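Local coordinates for protein hydroquinone dioxygenase large subunit (Pseudomonas sp., PDB 4ZXA) that probably catalyses, together with its small subunit, the metal-dependent ring cleavage of hydroquinone by dioxygen as part of a two-subunit hydroquinone 1,2-dioxygenase, at residues D42-R47 against S152-K157. Sequence-based numbering, arbitrary orientation.
Sequences DEYFAR and SAFGRK
Glu43, in the turn joining strands 37-41 and 45-52, and Tyr44 receive Phe154, Gly155 and Arg156 in a turn-to-loop contact at the surface of the N-terminal part, where a second copy of this subunit and the small subunit both come close. The backbones come nearest at Glu43 and Gly155, whose N-H reaches the Glu43 carbonyl O on a lone pair (N to O, 2.8 Å). Glycine suits this position because its backbone angles (phi 113°, psi -164°) would press any side chain against the preceding carbonyl. Beside this bond Glu43 and Arg156 run alongside each other. A bend at chi2 (88°) carries the glutamate carboxylate alongside the extended arginine chain, where Arg156 NE donates almost straight to the anti lone pair of Glu43 OE2 in a salt bridge (3.2 Å). The guanidinium is shared, since Arg156 NH1 also binds the carbonyls of Asn7 and Ala9 in the neighbouring small subunit. On the other side of the backbone bond the Tyr44 ring turns its edge to the Phe154 face in a T-shaped pair, with centroids 4.9 Å apart and Tyr44 CD2 over the centre of the phenylalanine ring. Two aromatic residues fit here because both also meet Phe250 of the second copy of this subunit, where Glu249 takes up the Tyr44 hydroxyl. An alanine in place of Phe154 would probably leave the Tyr44 edge without the face it rests on and open a gap beside Phe250 of that copy. The turn itself is shaped by Asp42 OD1, which accepts from the backbone N of Tyr44 (2.9 Å) in an Asx turn and also from that of Phe45, while its OD2 is hydrogen-bonded to Thr308 of the second copy. Around the contact, strand 45-52 pairs with strands 37-41 and 55-62, while helix 63-75 packs against Ala153 and Phe154 through Asp64 and against Ala46 through Phe66.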
ATOM      1  N   ASP E  42     -12.504  -2.965  10.797  1.00 30.98           N
ATOM      2  CA  ASP E  42     -12.911  -1.773  11.518  1.00 28.54           C
ATOM      3  C   ASP E  42     -13.016  -0.602  10.553  1.00 29.98           C
ATOM      4  O   ASP E  42     -13.297  -0.786   9.376  1.00 34.07           O
ATOM      5  CB  ASP E  42     -11.949  -1.458  12.666  1.00 32.75           C
ATOM      6  CG  ASP E  42     -10.523  -1.313  12.206  1.00 31.33           C
ATOM      7  OD1 ASP E  42     -10.311  -1.031  11.015  1.00 27.91           O
ATOM      8  OD2 ASP E  42      -9.614  -1.477  13.038  1.00 30.39           O
ATOM      9  N   GLU E  43     -12.793   0.603  11.054  1.00 27.52           N
ATOM     10  CA  GLU E  43     -12.953   1.801  10.245  1.00 29.42           C
ATOM     11  C   GLU E  43     -11.867   1.951   9.180  1.00 34.07           C
ATOM     12  O   GLU E  43     -12.070   2.621   8.174  1.00 31.96           O
ATOM     13  CB  GLU E  43     -13.005   3.041  11.138  1.00 28.71           C
ATOM     14  CG  GLU E  43     -14.249   3.126  12.008  1.00 34.21           C
ATOM     15  CD  GLU E  43     -14.092   2.421  13.340  1.00 34.18           C
ATOM     16  OE1 GLU E  43     -13.088   1.710  13.526  1.00 37.17           O
ATOM     17  OE2 GLU E  43     -14.975   2.574  14.203  1.00 29.99           O
ATOM     18  N   TYR E  44     -10.719   1.327   9.404  1.00 27.71           N
ATOM     19  CA  TYR E  44      -9.601   1.437   8.467  1.00 24.92           C
ATOM     20  C   TYR E  44      -9.048   0.103   7.945  1.00 26.08           C
ATOM     21  O   TYR E  44      -8.532   0.046   6.829  1.00 25.34           O
ATOM     22  CB  TYR E  44      -8.445   2.213   9.106  1.00 27.01           C
ATOM     23  CG  TYR E  44      -8.554   3.720   9.027  1.00 28.87           C
ATOM     24  CD1 TYR E  44      -8.627   4.494  10.180  1.00 27.91           C
ATOM     25  CD2 TYR E  44      -8.577   4.369   7.805  1.00 27.57           C
ATOM     26  CE1 TYR E  44      -8.710   5.862  10.113  1.00 26.06           C
ATOM     27  CE2 TYR E  44      -8.661   5.742   7.728  1.00 29.72           C
ATOM     28  CZ  TYR E  44      -8.729   6.489   8.885  1.00 30.78           C
ATOM     29  OH  TYR E  44      -8.820   7.866   8.810  1.00 25.66           O
ATOM     30  N   PHE E  45      -9.125  -0.960   8.743  1.00 22.33           N
ATOM     31  CA  PHE E  45      -8.431  -2.195   8.389  1.00 18.79           C
ATOM     32  C   PHE E  45      -9.281  -3.456   8.392  1.00 22.70           C
ATOM     33  O   PHE E  45     -10.130  -3.659   9.260  1.00 25.52           O
ATOM     34  CB  PHE E  45      -7.234  -2.424   9.311  1.00 20.52           C
ATOM     35  CG  PHE E  45      -6.419  -1.192   9.572  1.00 26.27           C
ATOM     36  CD1 PHE E  45      -5.606  -0.657   8.584  1.00 21.13           C
ATOM     37  CD2 PHE E  45      -6.456  -0.570  10.814  1.00 22.59           C
ATOM     38  CE1 PHE E  45      -4.851   0.484   8.814  1.00 24.71           C
ATOM     39  CE2 PHE E  45      -5.696   0.571  11.057  1.00 24.37           C
ATOM     40  CZ  PHE E  45      -4.895   1.102  10.057  1.00 25.18           C
ATOM     41  N   ALA E  46      -9.027  -4.314   7.412  1.00 22.24           N
ATOM     42  CA  ALA E  46      -9.378  -5.717   7.539  1.00 24.12           C
ATOM     43  C   ALA E  46      -8.338  -6.353   8.453  1.00 24.41           C
ATOM     44  O   ALA E  46      -7.152  -6.004   8.409  1.00 22.42           O
ATOM     45  CB  ALA E  46      -9.377  -6.399   6.180  1.00 22.93           C
ATOM     46  N   ARG E  47      -8.779  -7.283   9.285  1.00 23.80           N
ATOM     47  CA  ARG E  47      -7.876  -7.943  10.199  1.00 24.14           C
ATOM     48  C   ARG E  47      -8.070  -9.442  10.144  1.00 24.56           C
ATOM     49  O   ARG E  47      -9.190  -9.926  10.245  1.00 25.77           O
ATOM     50  CB  ARG E  47      -8.116  -7.442  11.612  1.00 24.43           C
ATOM     51  CG  ARG E  47      -7.311  -8.201  12.657  1.00 33.66           C
ATOM     52  CD  ARG E  47      -7.683  -7.734  14.032  1.00 35.54           C
ATOM     53  NE  ARG E  47      -6.869  -8.366  15.049  1.00 42.86           N
ATOM     54  CZ  ARG E  47      -7.279  -8.564  16.296  1.00 48.83           C
ATOM     55  NH1 ARG E  47      -8.500  -8.179  16.651  1.00 49.88           N
ATOM     56  NH2 ARG E  47      -6.478  -9.153  17.179  1.00 40.38           N
ATOM     57  N   SER E 152     -14.862   6.161  -0.700  1.00 32.34           N
ATOM     58  CA  SER E 152     -14.022   5.573   0.330  1.00 24.62           C
ATOM     59  C   SER E 152     -14.557   4.235   0.837  1.00 28.55           C
ATOM     60  O   SER E 152     -15.770   4.047   0.951  1.00 26.24           O
ATOM     61  CB  SER E 152     -13.896   6.549   1.505  1.00 27.24           C
ATOM     62  OG  SER E 152     -13.064   6.031   2.535  1.00 27.71           O
ATOM     63  N   ALA E 153     -13.655   3.308   1.161  1.00 23.00           N
ATOM     64  CA  ALA E 153     -14.065   2.085   1.846  1.00 26.17           C
ATOM     65  C   ALA E 153     -13.975   2.267   3.355  1.00 25.26           C
ATOM     66  O   ALA E 153     -14.259   1.334   4.117  1.00 22.95           O
ATOM     67  CB  ALA E 153     -13.209   0.912   1.414  1.00 25.68           C
ATOM     68  N   PHE E 154     -13.568   3.464   3.777  1.00 22.02           N
ATOM     69  CA  PHE E 154     -13.266   3.703   5.184  1.00 30.15           C
ATOM     70  C   PHE E 154     -14.486   4.152   5.995  1.00 35.62           C
ATOM     71  O   PHE E 154     -15.430   4.740   5.461  1.00 32.71           O
ATOM     72  CB  PHE E 154     -12.130   4.715   5.327  1.00 27.42           C
ATOM     73  CG  PHE E 154     -10.810   4.222   4.805  1.00 28.15           C
ATOM     74  CD1 PHE E 154     -10.407   2.907   5.008  1.00 27.76           C
ATOM     75  CD2 PHE E 154      -9.968   5.076   4.111  1.00 24.09           C
ATOM     76  CE1 PHE E 154      -9.172   2.456   4.531  1.00 26.39           C
ATOM     77  CE2 PHE E 154      -8.741   4.632   3.624  1.00 25.91           C
ATOM     78  CZ  PHE E 154      -8.340   3.319   3.841  1.00 25.34           C
ATOM     79  N   GLY E 155     -14.462   3.844   7.287  1.00 34.41           N
ATOM     80  CA  GLY E 155     -15.467   4.328   8.216  1.00 33.44           C
ATOM     81  C   GLY E 155     -16.319   3.196   8.752  1.00 38.82           C
ATOM     82  O   GLY E 155     -15.966   2.021   8.634  1.00 36.64           O
ATOM     83  N   ARG E 156     -17.456   3.544   9.332  1.00 30.98           N
ATOM     84  CA  ARG E 156     -18.336   2.540   9.888  1.00 30.41           C
ATOM     85  C   ARG E 156     -19.309   2.007   8.832  1.00 33.95           C
ATOM     86  O   ARG E 156     -19.490   2.613   7.769  1.00 28.39           O
ATOM     87  CB  ARG E 156     -19.040   3.107  11.122  1.00 31.31           C
ATOM     88  CG  ARG E 156     -18.032   3.492  12.184  1.00 33.77           C
ATOM     89  CD  ARG E 156     -18.656   4.104  13.423  1.00 40.44           C
ATOM     90  NE  ARG E 156     -17.648   4.341  14.455  1.00 37.18           N
ATOM     91  CZ  ARG E 156     -17.834   5.124  15.513  1.00 44.83           C
ATOM     92  NH1 ARG E 156     -18.995   5.751  15.679  1.00 44.55           N
ATOM     93  NH2 ARG E 156     -16.860   5.283  16.400  1.00 29.52           N
ATOM     94  N   LYS E 157     -19.900   0.849   9.106  1.00 30.71           N
ATOM     95  CA  LYS E 157     -20.815   0.253   8.145  1.00 32.82           C
ATOM     96  C   LYS E 157     -21.806   1.291   7.659  1.00 30.77           C
ATOM     97  O   LYS E 157     -22.299   2.109   8.434  1.00 31.01           O
ATOM     98  CB  LYS E 157     -21.553  -0.932   8.754  1.00 35.13           C
ATOM     99  CG  LYS E 157     -22.665  -1.459   7.863  1.00 32.62           C
ATOM    100  CD  LYS E 157     -22.139  -2.109   6.599  1.00 29.52           C
ATOM    101  CE  LYS E 157     -23.298  -2.696   5.820  1.00 32.48           C
ATOM    102  NZ  LYS E 157     -22.913  -3.784   4.911  1.00 30.27           N
TER